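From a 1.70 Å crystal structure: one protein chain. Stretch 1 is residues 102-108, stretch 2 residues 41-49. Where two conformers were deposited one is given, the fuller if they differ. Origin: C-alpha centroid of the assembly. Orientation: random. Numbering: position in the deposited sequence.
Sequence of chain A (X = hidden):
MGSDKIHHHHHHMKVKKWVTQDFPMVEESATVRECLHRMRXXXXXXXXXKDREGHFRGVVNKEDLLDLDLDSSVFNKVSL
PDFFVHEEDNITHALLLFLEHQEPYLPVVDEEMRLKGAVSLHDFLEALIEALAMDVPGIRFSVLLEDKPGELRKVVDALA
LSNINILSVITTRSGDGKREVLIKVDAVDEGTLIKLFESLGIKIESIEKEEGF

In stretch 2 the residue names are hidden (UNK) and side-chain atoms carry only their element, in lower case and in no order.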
# COMPACT_ATOMS: atom_id res chain seq x y z
N GLN A 102 1.90 10.89 0.01
CA GLN A 102 0.56 10.88 -0.62
C GLN A 102 0.38 9.72 -1.62
O GLN A 102 0.08 9.91 -2.81
CB GLN A 102 0.25 12.22 -1.29
CG GLN A 102 0.18 13.40 -0.32
CD GLN A 102 1.51 14.07 -0.08
OE1 GLN A 102 2.16 14.57 -1.00
NE2 GLN A 102 1.92 14.12 1.19
N GLU A 103 0.54 8.51 -1.12
CA GLU A 103 0.43 7.32 -1.94
C GLU A 103 -1.06 7.03 -2.08
O GLU A 103 -1.83 7.36 -1.19
CB GLU A 103 1.11 6.14 -1.24
CG GLU A 103 2.62 6.24 -1.07
CD GLU A 103 3.38 6.09 -2.37
OE1 GLU A 103 2.89 5.41 -3.30
OE2 GLU A 103 4.48 6.69 -2.47
N PRO A 104 -1.48 6.42 -3.20
CA PRO A 104 -2.90 6.07 -3.36
C PRO A 104 -3.46 5.01 -2.43
O PRO A 104 -4.69 4.93 -2.29
CB PRO A 104 -2.97 5.56 -4.80
CG PRO A 104 -1.63 5.19 -5.16
CD PRO A 104 -0.70 6.08 -4.41
N TYR A 105 -2.59 4.16 -1.87
CA TYR A 105 -2.98 3.12 -0.95
C TYR A 105 -2.06 3.05 0.26
O TYR A 105 -0.82 2.98 0.11
CB TYR A 105 -3.00 1.75 -1.65
CG TYR A 105 -3.91 1.69 -2.83
CD1 TYR A 105 -5.23 1.31 -2.67
CD2 TYR A 105 -3.45 1.95 -4.12
CE1 TYR A 105 -6.09 1.22 -3.76
CE2 TYR A 105 -4.30 1.87 -5.21
CZ TYR A 105 -5.61 1.50 -5.03
OH TYR A 105 -6.45 1.42 -6.13
N LEU A 106 -2.66 3.14 1.44
CA LEU A 106 -1.97 3.07 2.72
C LEU A 106 -2.08 1.64 3.29
O LEU A 106 -3.20 1.13 3.53
CB LEU A 106 -2.54 4.11 3.69
CG LEU A 106 -2.11 4.03 5.14
CD1 LEU A 106 -0.62 4.27 5.30
CD2 LEU A 106 -2.87 5.04 5.97
N PRO A 107 -0.94 0.95 3.45
CA PRO A 107 -0.98 -0.38 4.03
C PRO A 107 -1.56 -0.42 5.45
O PRO A 107 -1.30 0.50 6.24
CB PRO A 107 0.50 -0.80 4.03
CG PRO A 107 1.10 -0.05 2.96
CD PRO A 107 0.42 1.30 3.02
N VAL A 108 -2.36 -1.44 5.73
CA VAL A 108 -2.94 -1.71 7.05
C VAL A 108 -2.42 -3.04 7.57
O VAL A 108 -2.44 -4.04 6.86
CB VAL A 108 -4.49 -1.73 6.99
CG1 VAL A 108 -5.09 -2.06 8.35
CG2 VAL A 108 -5.00 -0.38 6.47
N UNK A 41 -3.38 -2.97 -13.73
CA UNK A 41 -4.75 -3.49 -13.48
C UNK A 41 -5.50 -2.53 -12.56
O UNK A 41 -6.72 -2.41 -12.64
n UNK A 41 -4.43 -5.63 -16.27
c UNK A 41 -4.12 -5.94 -13.86
o UNK A 41 -6.04 -6.65 -15.10
c UNK A 41 -4.95 -6.10 -15.13
c UNK A 41 -4.70 -4.92 -12.89
N UNK A 42 -4.76 -1.84 -11.70
CA UNK A 42 -5.33 -0.87 -10.77
C UNK A 42 -5.14 0.57 -11.25
O UNK A 42 -5.51 1.51 -10.53
c UNK A 42 -6.62 -4.35 -7.37
c UNK A 42 -4.83 -3.49 -8.73
c UNK A 42 -5.45 -4.58 -8.10
c UNK A 42 -6.55 -2.04 -7.94
c UNK A 42 -5.37 -2.22 -8.65
o UNK A 42 -7.27 -5.36 -6.71
c UNK A 42 -7.17 -3.09 -7.32
c UNK A 42 -4.75 -1.06 -9.37
N UNK A 43 -4.61 0.73 -12.46
CA UNK A 43 -4.42 2.03 -13.10
C UNK A 43 -3.72 2.98 -12.14
O UNK A 43 -4.20 4.11 -11.89
n UNK A 43 -7.50 3.23 -16.01
c UNK A 43 -6.54 1.64 -14.46
c UNK A 43 -5.76 2.60 -13.57
c UNK A 43 -7.74 2.26 -15.12
o UNK A 43 -8.88 1.88 -14.85
N UNK A 44 -2.58 2.53 -11.62
CA UNK A 44 -1.90 3.21 -10.55
C UNK A 44 -0.35 3.10 -10.68
O UNK A 44 0.14 2.48 -11.63
c UNK A 44 -1.95 1.24 -8.98
c UNK A 44 -2.42 2.69 -9.21
o UNK A 44 -1.95 3.53 -8.14
N UNK A 45 0.38 3.75 -9.78
CA UNK A 45 1.85 3.79 -9.82
C UNK A 45 2.48 3.35 -8.48
O UNK A 45 3.62 3.71 -8.17
c UNK A 45 2.36 5.17 -10.19
c UNK A 45 1.86 6.24 -9.25
n UNK A 45 2.24 7.49 -9.53
o UNK A 45 1.12 5.96 -8.30
N UNK A 46 1.70 2.60 -7.70
CA UNK A 46 2.15 2.02 -6.42
C UNK A 46 1.73 0.55 -6.37
O UNK A 46 0.65 0.18 -6.85
o UNK A 46 -0.02 3.38 -3.05
c UNK A 46 1.80 2.15 -3.88
c UNK A 46 1.46 2.74 -5.26
o UNK A 46 1.10 2.23 -1.60
c UNK A 46 0.88 2.61 -2.76
N UNK A 47 2.57 -0.30 -5.74
CA UNK A 47 2.24 -1.68 -5.46
C UNK A 47 2.67 -1.93 -4.03
O UNK A 47 3.80 -1.57 -3.67
s UNK A 47 2.29 -4.23 -6.52
c UNK A 47 3.01 -2.60 -6.40
N UNK A 48 1.79 -2.51 -3.22
CA UNK A 48 2.14 -2.87 -1.84
C UNK A 48 2.84 -4.23 -1.87
O UNK A 48 2.44 -5.13 -2.62
c UNK A 48 0.88 -2.87 -0.92
c UNK A 48 0.36 -1.42 -0.76
c UNK A 48 1.17 -3.49 0.42
c UNK A 48 -0.94 -1.27 0.03
N UNK A 49 3.86 -4.41 -1.05
CA UNK A 49 4.63 -5.66 -1.07
C UNK A 49 4.54 -6.40 0.26
O UNK A 49 4.64 -5.80 1.32
c UNK A 49 6.91 -6.66 -1.44
c UNK A 49 6.13 -5.38 -1.40
c UNK A 49 6.30 -4.61 -2.73
O HOH W 1 -6.30 3.41 -8.13
O HOH W 2 2.75 6.58 -5.89

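Position 41 carries three carbons in a row, the third bearing one oxygen and one nitrogen, a five-atom amide. Its side chain is out of reach of stretch 1 and spends nothing on this contact: Gln 41.

Position 42 has one carbon leading to a six-carbon ring with an oxygen at its far end, and a ring carbon meets the hydroxyl of Tyr 105 in an oblique approach, so it is Tyr 42. The closest pair is Tyr 42 CD1 and Tyr 105 OH at 3.9 Å. A water ties the two residues together, donating to Tyr 42 O (3.2 Å) and hydrogen-bonding with Tyr 105 OH (2.8 Å).

Position 43 repeats the amide pattern, three carbons with an oxygen and a nitrogen on the third, its end leading away from stretch 1. This is Gln 43.

At position 44 a single carbon forks into one oxygen and one carbon, and the oxygen lies 3.4 Å from Pro 104 CG and 4.1 Å from Tyr 105 CE2, at the edge of that ring: the mark of Thr 44.

Position 45 has two carbons, the second carrying oxygen and nitrogen, and that oxygen stands 4.2 Å from Pro 104 CG: the shorter amide, Asn 45. Its OD1 accepts a weak hydrogen bond from a water that also donates to Glu 103 OE1.

Position 46 shows three carbons ending in two oxygens, reaching the backbone of stretch 1. It is Glu 46, extended with chi1 and chi2 both t. Tyr 105 N donates to its OE1 at 2.9 Å, while its OE2 lies 2.7 Å from Tyr 105 O; such closeness between oxygens suggests a protonated acid, though the proton is not settled.

Position 47 holds one carbon and one sulfur, pointing away from stretch 1: Cys 47.

Position 48 has four carbons, forked at the first, with one arm two carbons long; the end of that arm packs 3.8 Å from Pro 107 CG and 4.0 Å from Tyr 105 CB. This is Ile 48.

Position 49 has one carbon bearing two more, out of reach of stretch 1, hence Val 49.

The contact works through a side chain addressing a backbone. The strands run nearly parallel, 7° apart, but their axes approach no closer than 8.4 Å, and Glu 46 bridges the gap to Tyr 105. Ile 48 supplies the apolar neighbor two residues on. The carboxylates also crowd: Glu 103 OE1 is 3.6 Å from Glu 46 OE1. At the loop end, Thr 44 packs against Pro 104 and Tyr 105.

Stretch 2 (41-49) QYQTNECIV
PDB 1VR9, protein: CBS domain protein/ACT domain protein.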